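Local structure of beta-lactamase Mb2281c (Mycobacterium bovis, 3I7J) at residues Arg121-Thr124 and Glu125-Glu129; Arg250-Gly253 and Asp254-Asp258. The protein probably acts as a serine hydrolase of the beta-lactamase and penicillin-binding-protein family, opening beta-lactam or related amide or ester bonds. One frame throughout, in Å; residues are numbered along the deposited sequence.

Contact 1 (Arg121-Thr124 and Glu125-Glu129); sequences RYLT and EAVCE
Arg121 and Glu125 form an i to i+4 salt bridge on the exposed side of helix 119-131, with Glu125 as the first residue of a wider pi-type turn at 125-128. From CB, which leaves the helix, the arginine chain runs outward: CG, anti to the backbone N (chi1 173°), already passes 3.4 Å from Glu125 OE2, CD runs alongside it, and NE makes the bond at 2.8 Å. The N-H points almost straight at its acceptor (169°), and OE2 lies at the guanidinium edge, in its plane. CZ and NH2 stay 3.6 Å from OE2, so no terminal nitrogen makes the bond. The two flat groups are nearly perpendicular, so NE meets OE2 from above the carboxylate plane and a paired, two-oxygen grip is absent.

On the inner side, Tyr122 CE2 packs 3.7 Å from Ala126 CB, while the phenol OH is hydrogen-bonded to Glu56 of helix 42-56. Leu123 CD1 rests 3.9 Å from Val127 CB, and both side chains also touch Ala49 of that helix, placing this side against the helical core.

The backbone bonds document the widening. Glu125, Ala126 and Val127 N keep the i to i+4 pattern; Leu123 O also takes a weak second bond from Cys128 N at 3.3 Å. One step on, an i to i+5 bond replaces the regular one: Glu129 N reaches Thr124 O at 2.6 Å, in the carbonyl plane.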
ATOM      1  N   ARG A 121      -7.205  10.398 -13.320  1.00 17.08           N
ATOM      2  CA  ARG A 121      -6.655  10.190 -14.649  1.00 15.35           C
ATOM      3  C   ARG A 121      -5.139  10.121 -14.591  1.00 10.98           C
ATOM      4  O   ARG A 121      -4.522   9.397 -15.365  1.00 21.02           O
ATOM      5  CB  ARG A 121      -7.096  11.318 -15.585  1.00 20.83           C
ATOM      6  CG  ARG A 121      -6.454  11.290 -16.959  1.00 22.88           C
ATOM      7  CD  ARG A 121      -6.878  12.506 -17.761  1.00 33.22           C
ATOM      8  NE  ARG A 121      -6.230  12.569 -19.066  1.00 35.26           N
ATOM      9  CZ  ARG A 121      -6.469  13.513 -19.971  1.00 35.59           C
ATOM     10  NH1 ARG A 121      -7.342  14.476 -19.708  1.00 42.25           N
ATOM     11  NH2 ARG A 121      -5.848  13.487 -21.145  1.00 37.73           N
ATOM     12  N   TYR A 122      -4.535  10.869 -13.673  1.00 10.93           N
ATOM     13  CA  TYR A 122      -3.086  10.849 -13.544  1.00 11.94           C
ATOM     14  C   TYR A 122      -2.635   9.466 -13.081  1.00 15.09           C
ATOM     15  O   TYR A 122      -1.632   8.933 -13.563  1.00 11.71           O
ATOM     16  CB  TYR A 122      -2.605  11.897 -12.538  1.00 11.22           C
ATOM     17  CG  TYR A 122      -1.096  11.962 -12.460  1.00 13.12           C
ATOM     18  CD1 TYR A 122      -0.369  12.761 -13.344  1.00 13.85           C
ATOM     19  CD2 TYR A 122      -0.386  11.148 -11.568  1.00  7.09           C
ATOM     20  CE1 TYR A 122       1.019  12.744 -13.353  1.00  6.88           C
ATOM     21  CE2 TYR A 122       1.007  11.125 -11.568  1.00  4.38           C
ATOM     22  CZ  TYR A 122       1.699  11.922 -12.467  1.00 11.10           C
ATOM     23  OH  TYR A 122       3.068  11.885 -12.505  1.00 13.96           O
ATOM     24  N   LEU A 123      -3.372   8.892 -12.133  1.00 20.07           N
ATOM     25  CA  LEU A 123      -3.052   7.559 -11.614  1.00 22.89           C
ATOM     26  C   LEU A 123      -3.041   6.537 -12.746  1.00 19.79           C
ATOM     27  O   LEU A 123      -2.122   5.724 -12.860  1.00 18.14           O
ATOM     28  CB  LEU A 123      -4.085   7.136 -10.559  1.00 17.60           C
ATOM     29  CG  LEU A 123      -4.081   5.652 -10.158  1.00 17.24           C
ATOM     30  CD1 LEU A 123      -2.706   5.250  -9.634  1.00 18.70           C
ATOM     31  CD2 LEU A 123      -5.142   5.415  -9.097  1.00 16.74           C
ATOM     32  N   THR A 124      -4.075   6.591 -13.577  1.00 16.08           N
ATOM     33  CA  THR A 124      -4.222   5.678 -14.703  1.00 16.06           C
ATOM     34  C   THR A 124      -3.056   5.778 -15.681  1.00 19.56           C
ATOM     35  O   THR A 124      -2.435   4.774 -16.016  1.00 23.70           O
ATOM     36  CB  THR A 124      -5.536   5.963 -15.466  1.00 14.19           C
ATOM     37  OG1 THR A 124      -6.646   5.830 -14.571  1.00 17.77           O
ATOM     38  CG2 THR A 124      -5.711   5.000 -16.630  1.00 15.51           C
ATOM     39  N   GLU A 125      -2.752   6.992 -16.124  1.00 17.89           N
ATOM     40  CA  GLU A 125      -1.682   7.207 -17.087  1.00 16.90           C
ATOM     41  C   GLU A 125      -0.279   6.994 -16.544  1.00  8.27           C
ATOM     42  O   GLU A 125       0.633   6.647 -17.292  1.00 17.45           O
ATOM     43  CB  GLU A 125      -1.778   8.619 -17.676  1.00 13.36           C
ATOM     44  CG  GLU A 125      -3.175   9.007 -18.145  1.00 19.17           C
ATOM     45  CD  GLU A 125      -3.240  10.421 -18.710  1.00 25.78           C
ATOM     46  OE1 GLU A 125      -2.333  11.229 -18.421  1.00 29.03           O
ATOM     47  OE2 GLU A 125      -4.209  10.726 -19.433  1.00 24.48           O
ATOM     48  N   ALA A 126      -0.083   7.194 -15.250  1.00 16.52           N
ATOM     49  CA  ALA A 126       1.255   7.037 -14.689  1.00 14.17           C
ATOM     50  C   ALA A 126       1.552   5.651 -14.134  1.00 12.94           C
ATOM     51  O   ALA A 126       2.710   5.233 -14.076  1.00 16.48           O
ATOM     52  CB  ALA A 126       1.476   8.086 -13.600  1.00 17.45           C
ATOM     53  N   VAL A 127       0.507   4.931 -13.747  1.00 17.05           N
ATOM     54  CA  VAL A 127       0.689   3.622 -13.138  1.00 12.60           C
ATOM     55  C   VAL A 127      -0.086   2.470 -13.765  1.00 13.75           C
ATOM     56  O   VAL A 127       0.501   1.502 -14.234  1.00 11.57           O
ATOM     57  CB  VAL A 127       0.307   3.701 -11.645  1.00 13.86           C
ATOM     58  CG1 VAL A 127       0.425   2.338 -10.996  1.00  8.30           C
ATOM     59  CG2 VAL A 127       1.200   4.720 -10.943  1.00  5.61           C
ATOM     60  N   CYS A 128      -1.408   2.581 -13.756  1.00 10.67           N
ATOM     61  CA  CYS A 128      -2.264   1.530 -14.269  1.00 15.73           C
ATOM     62  C   CYS A 128      -2.118   1.205 -15.756  1.00 17.96           C
ATOM     63  O   CYS A 128      -1.938   0.044 -16.122  1.00 13.96           O
ATOM     64  CB  CYS A 128      -3.712   1.859 -13.923  1.00 17.37           C
ATOM     65  SG  CYS A 128      -3.996   1.928 -12.132  1.00 21.75           S
ATOM     66  N   GLU A 129      -2.183   2.225 -16.601  1.00 18.93           N
ATOM     67  CA  GLU A 129      -2.066   2.048 -18.042  1.00 18.66           C
ATOM     68  C   GLU A 129      -0.705   1.438 -18.419  1.00 20.90           C
ATOM     69  O   GLU A 129      -0.637   0.475 -19.182  1.00 18.23           O
ATOM     70  CB  GLU A 129      -2.268   3.411 -18.717  1.00 25.55           C
ATOM     71  CG  GLU A 129      -2.559   3.394 -20.206  1.00 32.52           C
ATOM     72  CD  GLU A 129      -1.396   2.882 -21.030  1.00 45.16           C
ATOM     73  OE1 GLU A 129      -0.238   3.275 -20.752  1.00 49.51           O
ATOM     74  OE2 GLU A 129      -1.643   2.097 -21.970  1.00 49.20           O
TER

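Contact 2 (Arg250-Gly253 and Asp254-Asp258); sequences RDFG and DWALD
The connection from strand 242-248 of the six-stranded antiparallel sheet to helix 256-271 is folded over a cation-pi stack of Arg250 on Trp255. The guanidinium lies flat on the indole, with planes 6° apart and centres 3.8 Å apart. The extended arginine chain and the indole run past each other in opposite directions: CD sits over the five-membered ring as a CH-pi contact, 3.7 Å from its centroid, and CZ follows farther along, 3.5 Å from Trp255 CD1. Arg250 NH1 continues over Trp255 CG and is hydrogen-bonded to the carbonyl of Pro11, a second hold on the arginine beyond the stack.

Trp255 places CG between its own backbone N and carbonyl carbon (chi1 67°), which turns the indole back over the preceding loop. There NE1 donates to Asp251 O at 2.9 Å; the N-H...O angle of 169° and an acceptor in the ring plane show a direct bond at the indole edge. The edge bond, with Arg250 on one face and Ala256 CB over the opposite one, restrains the ring's rotation.

Phe252 CZ meets Leu257 CD2 at 3.9 Å, the side chains crossing at about a right angle; the phenyl also meets Phe227 and Trp260. Gly253 O accepts from Ala256 N at 3.2 Å, with the donor well above the carbonyl plane.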
ATOM      1  N   ARG A 250     -15.172  -9.221   2.923  1.00 19.28           N
ATOM      2  CA  ARG A 250     -15.540  -9.050   4.323  1.00 14.03           C
ATOM      3  C   ARG A 250     -14.615  -8.023   4.965  1.00 17.97           C
ATOM      4  O   ARG A 250     -13.392  -8.152   4.902  1.00 20.26           O
ATOM      5  CB  ARG A 250     -15.439 -10.370   5.089  1.00  9.49           C
ATOM      6  CG  ARG A 250     -15.971 -10.268   6.514  1.00 16.27           C
ATOM      7  CD  ARG A 250     -15.886 -11.589   7.269  1.00 15.25           C
ATOM      8  NE  ARG A 250     -16.376 -11.444   8.634  1.00 18.39           N
ATOM      9  CZ  ARG A 250     -16.349 -12.405   9.551  1.00 20.42           C
ATOM     10  NH1 ARG A 250     -15.853 -13.600   9.256  1.00 27.56           N
ATOM     11  NH2 ARG A 250     -16.817 -12.170  10.769  1.00 15.64           N
ATOM     12  N   ASP A 251     -15.205  -7.005   5.582  1.00 16.54           N
ATOM     13  CA  ASP A 251     -14.424  -5.963   6.222  1.00 14.05           C
ATOM     14  C   ASP A 251     -13.497  -6.532   7.290  1.00 14.84           C
ATOM     15  O   ASP A 251     -13.820  -7.526   7.937  1.00 13.22           O
ATOM     16  CB  ASP A 251     -15.343  -4.903   6.843  1.00 20.44           C
ATOM     17  CG  ASP A 251     -16.138  -4.135   5.804  1.00 19.65           C
ATOM     18  OD1 ASP A 251     -15.664  -3.998   4.656  1.00 26.35           O
ATOM     19  OD2 ASP A 251     -17.241  -3.650   6.133  1.00 29.64           O
ATOM     20  N   PHE A 252     -12.341  -5.894   7.454  1.00 13.49           N
ATOM     21  CA  PHE A 252     -11.338  -6.297   8.435  1.00 13.38           C
ATOM     22  C   PHE A 252     -11.955  -6.439   9.820  1.00 14.55           C
ATOM     23  O   PHE A 252     -12.819  -5.652  10.197  1.00 21.11           O
ATOM     24  CB  PHE A 252     -10.234  -5.246   8.492  1.00 12.57           C
ATOM     25  CG  PHE A 252      -9.148  -5.562   9.473  1.00 13.29           C
ATOM     26  CD1 PHE A 252      -8.196  -6.523   9.183  1.00 19.87           C
ATOM     27  CD2 PHE A 252      -9.069  -4.896  10.687  1.00 19.35           C
ATOM     28  CE1 PHE A 252      -7.175  -6.814  10.091  1.00 12.68           C
ATOM     29  CE2 PHE A 252      -8.049  -5.181  11.602  1.00 14.10           C
ATOM     30  CZ  PHE A 252      -7.107  -6.138  11.300  1.00 13.34           C
ATOM     31  N   GLY A 253     -11.499  -7.431  10.580  1.00 15.29           N
ATOM     32  CA  GLY A 253     -12.019  -7.652  11.922  1.00 16.38           C
ATOM     33  C   GLY A 253     -11.204  -8.712  12.648  1.00 24.51           C
ATOM     34  O   GLY A 253     -10.144  -9.112  12.166  1.00 23.89           O
ATOM     35  N   ASP A 254     -11.684  -9.177  13.797  1.00 14.28           N
ATOM     36  CA  ASP A 254     -10.957 -10.191  14.551  1.00 18.56           C
ATOM     37  C   ASP A 254     -10.791 -11.505  13.787  1.00 15.68           C
ATOM     38  O   ASP A 254      -9.828 -12.241  14.017  1.00 17.62           O
ATOM     39  CB  ASP A 254     -11.645 -10.478  15.894  1.00 27.26           C
ATOM     40  CG  ASP A 254     -11.695  -9.257  16.805  1.00 39.44           C
ATOM     41  OD1 ASP A 254     -10.699  -8.498  16.857  1.00 33.65           O
ATOM     42  OD2 ASP A 254     -12.729  -9.067  17.481  1.00 39.71           O
ATOM     43  N   TRP A 255     -11.721 -11.801  12.884  1.00 15.44           N
ATOM     44  CA  TRP A 255     -11.651 -13.036  12.105  1.00 17.40           C
ATOM     45  C   TRP A 255     -10.346 -13.167  11.318  1.00 17.29           C
ATOM     46  O   TRP A 255      -9.855 -14.274  11.092  1.00 16.28           O
ATOM     47  CB  TRP A 255     -12.834 -13.137  11.122  1.00 13.38           C
ATOM     48  CG  TRP A 255     -12.800 -12.108  10.024  1.00 12.88           C
ATOM     49  CD1 TRP A 255     -13.293 -10.832  10.074  1.00 16.46           C
ATOM     50  CD2 TRP A 255     -12.177 -12.247   8.739  1.00 15.22           C
ATOM     51  NE1 TRP A 255     -13.011 -10.169   8.902  1.00 14.98           N
ATOM     52  CE2 TRP A 255     -12.325 -11.011   8.068  1.00 12.63           C
ATOM     53  CE3 TRP A 255     -11.506 -13.294   8.090  1.00 13.94           C
ATOM     54  CZ2 TRP A 255     -11.822 -10.792   6.783  1.00 15.30           C
ATOM     55  CZ3 TRP A 255     -11.005 -13.073   6.807  1.00 26.72           C
ATOM     56  CH2 TRP A 255     -11.167 -11.828   6.170  1.00 10.00           C
ATOM     57  N   ALA A 256      -9.778 -12.039  10.910  1.00 16.12           N
ATOM     58  CA  ALA A 256      -8.555 -12.063  10.112  1.00 13.29           C
ATOM     59  C   ALA A 256      -7.262 -12.062  10.914  1.00 19.74           C
ATOM     60  O   ALA A 256      -6.207 -12.451  10.400  1.00 19.08           O
ATOM     61  CB  ALA A 256      -8.557 -10.887   9.146  1.00 14.76           C
ATOM     62  N   LEU A 257      -7.349 -11.632  12.169  1.00 15.31           N
ATOM     63  CA  LEU A 257      -6.182 -11.540  13.046  1.00 14.74           C
ATOM     64  C   LEU A 257      -5.225 -12.736  13.029  1.00 13.28           C
ATOM     65  O   LEU A 257      -4.009 -12.553  13.090  1.00 15.78           O
ATOM     66  CB  LEU A 257      -6.632 -11.239  14.483  1.00 21.75           C
ATOM     67  CG  LEU A 257      -7.373  -9.901  14.681  1.00 25.16           C
ATOM     68  CD1 LEU A 257      -7.599  -9.655  16.176  1.00 16.09           C
ATOM     69  CD2 LEU A 257      -6.547  -8.761  14.092  1.00 21.33           C
ATOM     70  N   ASP A 258      -5.747 -13.954  12.941  1.00 15.48           N
ATOM     71  CA  ASP A 258      -4.864 -15.114  12.901  1.00 14.55           C
ATOM     72  C   ASP A 258      -4.721 -15.687  11.493  1.00 17.11           C
ATOM     73  O   ASP A 258      -3.664 -16.211  11.128  1.00 19.85           O
ATOM     74  CB  ASP A 258      -5.355 -16.201  13.858  1.00 19.24           C
ATOM     75  CG  ASP A 258      -5.214 -15.796  15.317  1.00 24.01           C
ATOM     76  OD1 ASP A 258      -4.136 -15.295  15.697  1.00 33.16           O
ATOM     77  OD2 ASP A 258      -6.174 -15.979  16.088  1.00 32.33           O
TER

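How the contacts relate
Contacts 1 and 2 are separate local features on opposite sides of the chain's centre, their own centres 31 Å apart and their nearest atoms about 20 Å apart, so neither touches the other. Contact 1 belongs to the helical part of the fold, where helix 119-131 packs on helix 42-56; contact 2 follows the end of strand 242-248, an inner strand of the six-stranded sheet, where the chain turns toward helix 256-271. Helix 42-56 begins with an SxxK pattern (Ser40, Lys43), consistent with the nucleophile and lysine of serine beta-lactamases, whereas contact 1 packs on its later residues, Ala49 to Glu56. Neither contact includes the pattern residues.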